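Probable transcriptional regulator (Pseudomonas aeruginosa, PDB 2NNN) probably binds DNA as a MarR-family transcriptional regulator, working as a dimer of winged helix-turn-helix subunits. Local coordinates at residues Asn34-Leu47 and Ile69-Ile82. Residues are numbered along the deposited sequence; the frame is centred on the assembly and turned at random.
Sequences NGLTPTQWAALVRL and IKGVVERLDKRGLI
Water 1 joins Arg75 to Thr37 and Thr39: the water accepts from Arg75 NH2 at 2.6 Å and is also hydrogen-bonded to both threonine OG1 atoms. Arg75 NE in turn donates to Gly71 O, one turn back in its own helix, at 3.0 Å. Gly71 O lies close to the guanidinium plane, which should limit rotation of the group. Gln40 NE2 sits over the centre of one guanidinium face, 3.1 Å from Arg75 CZ, with the amide and guanidinium planes 88° apart; this is a packing contact, not a hydrogen bond. Gln40 OE1 turns back to accept from Thr37 N, while Thr37 OG1 accepts from Gln40 N. This capping box starts helix 38-50. The short axis segments of this helix and of helix 66-78 cross at -82°, 9.6 Å apart. Helix 66-78 is by its place in the winged helix-turn-helix fold probably the DNA-recognition helix, and strands 82-87 and 93-98 form the wing. Next to these polar groups, Val72 CG1, anti to its own N (chi1 156°), packs on Ala43 CB at 3.7 Å. Both methyls of Leu76 lie against Gln40 O. Leu44 CD1 meets Leu76 CG and also Leu81 CB, which directly follows the Schellman motif at Gly80. Leu47 CD1 touches Ile82 CG2 at 3.7 Å, where the wing begins, and Leu98 also packs on Leu44 and Leu47. Just before helix 38-50, Leu36 CD2 lies over a face of the Arg79 guanidinium, toward its rim, 3.4 Å from Arg79 NE.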
# COMPACT_ATOMS: atom_id res chain seq x y z
N ASN A 34 -18.21 8.52 -5.29
CA ASN A 34 -19.21 8.02 -4.34
C ASN A 34 -18.73 8.03 -2.89
O ASN A 34 -19.40 7.51 -2.00
CB ASN A 34 -19.71 6.62 -4.73
CG ASN A 34 -18.59 5.61 -4.86
OD1 ASN A 34 -17.58 5.69 -4.15
ND2 ASN A 34 -18.74 4.65 -5.78
N GLY A 35 -17.56 8.61 -2.67
CA GLY A 35 -17.00 8.70 -1.32
C GLY A 35 -16.52 7.39 -0.70
O GLY A 35 -16.22 7.36 0.48
N LEU A 36 -16.44 6.30 -1.48
CA LEU A 36 -15.92 5.02 -0.97
C LEU A 36 -14.38 4.91 -1.09
O LEU A 36 -13.78 5.46 -2.03
CB LEU A 36 -16.59 3.82 -1.69
CG LEU A 36 -18.09 3.55 -1.49
CD1 LEU A 36 -18.58 2.41 -2.36
CD2 LEU A 36 -18.45 3.27 -0.04
N THR A 37 -13.76 4.19 -0.15
CA THR A 37 -12.33 3.84 -0.25
C THR A 37 -12.08 2.72 -1.28
O THR A 37 -13.01 2.00 -1.66
CB THR A 37 -11.76 3.43 1.12
OG1 THR A 37 -12.39 2.22 1.56
CG2 THR A 37 -11.98 4.52 2.15
N PRO A 38 -10.82 2.59 -1.77
CA PRO A 38 -10.50 1.45 -2.65
C PRO A 38 -11.02 0.09 -2.17
O PRO A 38 -11.57 -0.66 -2.97
CB PRO A 38 -8.96 1.46 -2.69
CG PRO A 38 -8.62 2.91 -2.59
CD PRO A 38 -9.66 3.50 -1.63
N THR A 39 -10.83 -0.22 -0.88
CA THR A 39 -11.16 -1.55 -0.34
C THR A 39 -12.65 -1.69 -0.15
O THR A 39 -13.22 -2.75 -0.43
CB THR A 39 -10.41 -1.87 0.98
OG1 THR A 39 -10.55 -0.79 1.90
CG2 THR A 39 -8.93 -2.07 0.72
N GLN A 40 -13.30 -0.60 0.28
CA GLN A 40 -14.75 -0.55 0.31
C GLN A 40 -15.36 -0.89 -1.04
O GLN A 40 -16.34 -1.63 -1.11
CB GLN A 40 -15.26 0.80 0.83
CG GLN A 40 -15.23 0.88 2.35
CD GLN A 40 -15.37 2.30 2.88
OE1 GLN A 40 -15.86 3.20 2.18
NE2 GLN A 40 -14.96 2.50 4.13
N TRP A 41 -14.75 -0.39 -2.11
CA TRP A 41 -15.19 -0.61 -3.50
C TRP A 41 -14.92 -2.05 -3.93
O TRP A 41 -15.78 -2.67 -4.57
CB TRP A 41 -14.48 0.38 -4.45
CG TRP A 41 -14.78 0.15 -5.93
CD1 TRP A 41 -13.93 -0.35 -6.88
CD2 TRP A 41 -16.02 0.44 -6.63
NE1 TRP A 41 -14.55 -0.39 -8.11
CE2 TRP A 41 -15.84 0.08 -7.98
CE3 TRP A 41 -17.27 0.96 -6.23
CZ2 TRP A 41 -16.85 0.21 -8.94
CZ3 TRP A 41 -18.28 1.10 -7.19
CH2 TRP A 41 -18.06 0.72 -8.52
N ALA A 42 -13.74 -2.56 -3.59
CA ALA A 42 -13.33 -3.93 -3.90
C ALA A 42 -14.30 -4.96 -3.32
O ALA A 42 -14.71 -5.89 -4.02
CB ALA A 42 -11.91 -4.20 -3.37
N ALA A 43 -14.65 -4.79 -2.04
CA ALA A 43 -15.65 -5.64 -1.38
C ALA A 43 -17.00 -5.51 -2.05
O ALA A 43 -17.68 -6.50 -2.21
CB ALA A 43 -15.76 -5.31 0.08
N LEU A 44 -17.39 -4.30 -2.43
CA LEU A 44 -18.67 -4.08 -3.13
C LEU A 44 -18.68 -4.81 -4.48
O LEU A 44 -19.62 -5.55 -4.79
CB LEU A 44 -18.91 -2.58 -3.36
CG LEU A 44 -20.32 -2.17 -3.75
CD1 LEU A 44 -21.18 -1.96 -2.49
CD2 LEU A 44 -20.29 -0.90 -4.60
N VAL A 45 -17.64 -4.58 -5.27
CA VAL A 45 -17.46 -5.26 -6.54
C VAL A 45 -17.52 -6.78 -6.35
O VAL A 45 -18.30 -7.44 -7.03
CB VAL A 45 -16.15 -4.81 -7.26
CG1 VAL A 45 -15.90 -5.62 -8.52
CG2 VAL A 45 -16.24 -3.31 -7.60
N ARG A 46 -16.74 -7.31 -5.42
CA ARG A 46 -16.68 -8.76 -5.19
C ARG A 46 -18.03 -9.38 -4.79
O ARG A 46 -18.40 -10.42 -5.32
CB ARG A 46 -15.59 -9.12 -4.18
CG ARG A 46 -15.29 -10.62 -4.09
CD ARG A 46 -14.65 -11.14 -5.37
NE ARG A 46 -13.20 -10.93 -5.37
CZ ARG A 46 -12.42 -11.04 -6.44
NH1 ARG A 46 -12.93 -11.33 -7.63
NH2 ARG A 46 -11.12 -10.84 -6.33
N LEU A 47 -18.75 -8.74 -3.86
CA LEU A 47 -20.11 -9.15 -3.52
C LEU A 47 -21.08 -9.14 -4.70
O LEU A 47 -22.10 -9.84 -4.68
CB LEU A 47 -20.68 -8.26 -2.42
CG LEU A 47 -20.27 -8.48 -0.97
CD1 LEU A 47 -20.87 -7.39 -0.11
CD2 LEU A 47 -20.66 -9.87 -0.44
N ILE A 69 -12.01 -6.92 6.82
CA ILE A 69 -13.27 -7.09 6.10
C ILE A 69 -14.46 -6.81 6.99
O ILE A 69 -15.46 -6.28 6.52
CB ILE A 69 -13.41 -8.46 5.38
CG1 ILE A 69 -14.56 -8.41 4.37
CG2 ILE A 69 -13.60 -9.60 6.38
CD1 ILE A 69 -14.29 -7.53 3.16
N LYS A 70 -14.34 -7.15 8.28
CA LYS A 70 -15.38 -6.87 9.26
C LYS A 70 -15.81 -5.40 9.19
O LYS A 70 -17.00 -5.10 9.13
CB LYS A 70 -14.88 -7.18 10.66
CG LYS A 70 -15.98 -7.19 11.72
CD LYS A 70 -15.42 -7.48 13.11
CE LYS A 70 -16.42 -7.12 14.20
NZ LYS A 70 -17.43 -8.21 14.41
N GLY A 71 -14.83 -4.50 9.16
CA GLY A 71 -15.09 -3.08 9.27
C GLY A 71 -15.43 -2.43 7.94
O GLY A 71 -16.15 -1.43 7.90
N VAL A 72 -14.89 -2.98 6.85
CA VAL A 72 -15.31 -2.55 5.53
C VAL A 72 -16.80 -2.85 5.35
O VAL A 72 -17.56 -1.98 4.92
CB VAL A 72 -14.45 -3.20 4.41
CG1 VAL A 72 -15.21 -3.23 3.09
CG2 VAL A 72 -13.13 -2.49 4.28
N VAL A 73 -17.21 -4.08 5.69
CA VAL A 73 -18.61 -4.49 5.54
C VAL A 73 -19.53 -3.67 6.45
O VAL A 73 -20.64 -3.30 6.06
CB VAL A 73 -18.81 -6.01 5.75
CG1 VAL A 73 -20.30 -6.36 5.88
CG2 VAL A 73 -18.20 -6.79 4.61
N GLU A 74 -19.06 -3.36 7.66
CA GLU A 74 -19.83 -2.52 8.57
C GLU A 74 -20.00 -1.08 8.07
O GLU A 74 -21.10 -0.53 8.15
CB GLU A 74 -19.25 -2.56 9.99
CG GLU A 74 -19.61 -3.85 10.73
CD GLU A 74 -18.77 -4.09 11.99
OE1 GLU A 74 -17.99 -3.19 12.39
OE2 GLU A 74 -18.90 -5.20 12.59
N ARG A 75 -18.94 -0.50 7.52
CA ARG A 75 -19.02 0.83 6.90
C ARG A 75 -19.87 0.83 5.63
O ARG A 75 -20.58 1.79 5.36
CB ARG A 75 -17.63 1.39 6.62
CG ARG A 75 -16.87 1.78 7.90
CD ARG A 75 -15.43 2.17 7.62
NE ARG A 75 -14.66 1.07 7.02
CZ ARG A 75 -13.45 1.20 6.49
NH1 ARG A 75 -12.84 2.39 6.47
NH2 ARG A 75 -12.84 0.15 5.96
N LEU A 76 -19.82 -0.26 4.87
CA LEU A 76 -20.70 -0.48 3.73
C LEU A 76 -22.16 -0.64 4.20
O LEU A 76 -23.10 -0.33 3.46
CB LEU A 76 -20.24 -1.72 2.98
CG LEU A 76 -19.85 -1.71 1.49
CD1 LEU A 76 -19.05 -0.48 1.10
CD2 LEU A 76 -19.08 -2.98 1.13
N ASP A 77 -22.34 -1.12 5.44
CA ASP A 77 -23.67 -1.32 6.02
C ASP A 77 -24.30 -0.00 6.45
O ASP A 77 -25.43 0.30 6.08
CB ASP A 77 -23.61 -2.28 7.21
CG ASP A 77 -24.99 -2.77 7.65
OD1 ASP A 77 -25.97 -2.58 6.89
OD2 ASP A 77 -25.10 -3.33 8.76
N LYS A 78 -23.55 0.77 7.23
CA LYS A 78 -23.90 2.13 7.62
C LYS A 78 -24.47 2.95 6.44
O LYS A 78 -25.36 3.78 6.62
CB LYS A 78 -22.66 2.82 8.21
CG LYS A 78 -22.89 4.18 8.89
CD LYS A 78 -21.56 4.92 9.10
CE LYS A 78 -20.55 4.11 9.95
NZ LYS A 78 -19.12 4.54 9.76
N ARG A 79 -23.96 2.69 5.24
CA ARG A 79 -24.42 3.38 4.03
C ARG A 79 -25.63 2.72 3.37
O ARG A 79 -26.15 3.24 2.38
CB ARG A 79 -23.28 3.53 3.02
CG ARG A 79 -22.08 4.25 3.58
CD ARG A 79 -20.90 4.12 2.66
NE ARG A 79 -21.08 4.92 1.46
CZ ARG A 79 -20.46 6.08 1.22
NH1 ARG A 79 -19.61 6.59 2.10
NH2 ARG A 79 -20.71 6.72 0.08
N GLY A 80 -26.07 1.59 3.90
CA GLY A 80 -27.22 0.85 3.35
C GLY A 80 -26.89 -0.01 2.13
O GLY A 80 -27.78 -0.38 1.37
N LEU A 81 -25.62 -0.35 1.96
CA LEU A 81 -25.18 -0.98 0.72
C LEU A 81 -25.11 -2.50 0.76
O LEU A 81 -24.92 -3.14 -0.28
CB LEU A 81 -23.86 -0.39 0.23
CG LEU A 81 -23.79 1.13 0.03
CD1 LEU A 81 -22.40 1.49 -0.46
CD2 LEU A 81 -24.87 1.66 -0.92
N ILE A 82 -25.26 -3.08 1.95
CA ILE A 82 -25.24 -4.54 2.09
C ILE A 82 -26.46 -5.07 2.83
O ILE A 82 -27.13 -4.32 3.58
CB ILE A 82 -23.92 -5.09 2.75
CG1 ILE A 82 -23.68 -4.49 4.14
CG2 ILE A 82 -22.70 -4.86 1.86
CD1 ILE A 82 -23.99 -5.44 5.27
O HOH W 1 -11.29 1.24 4.11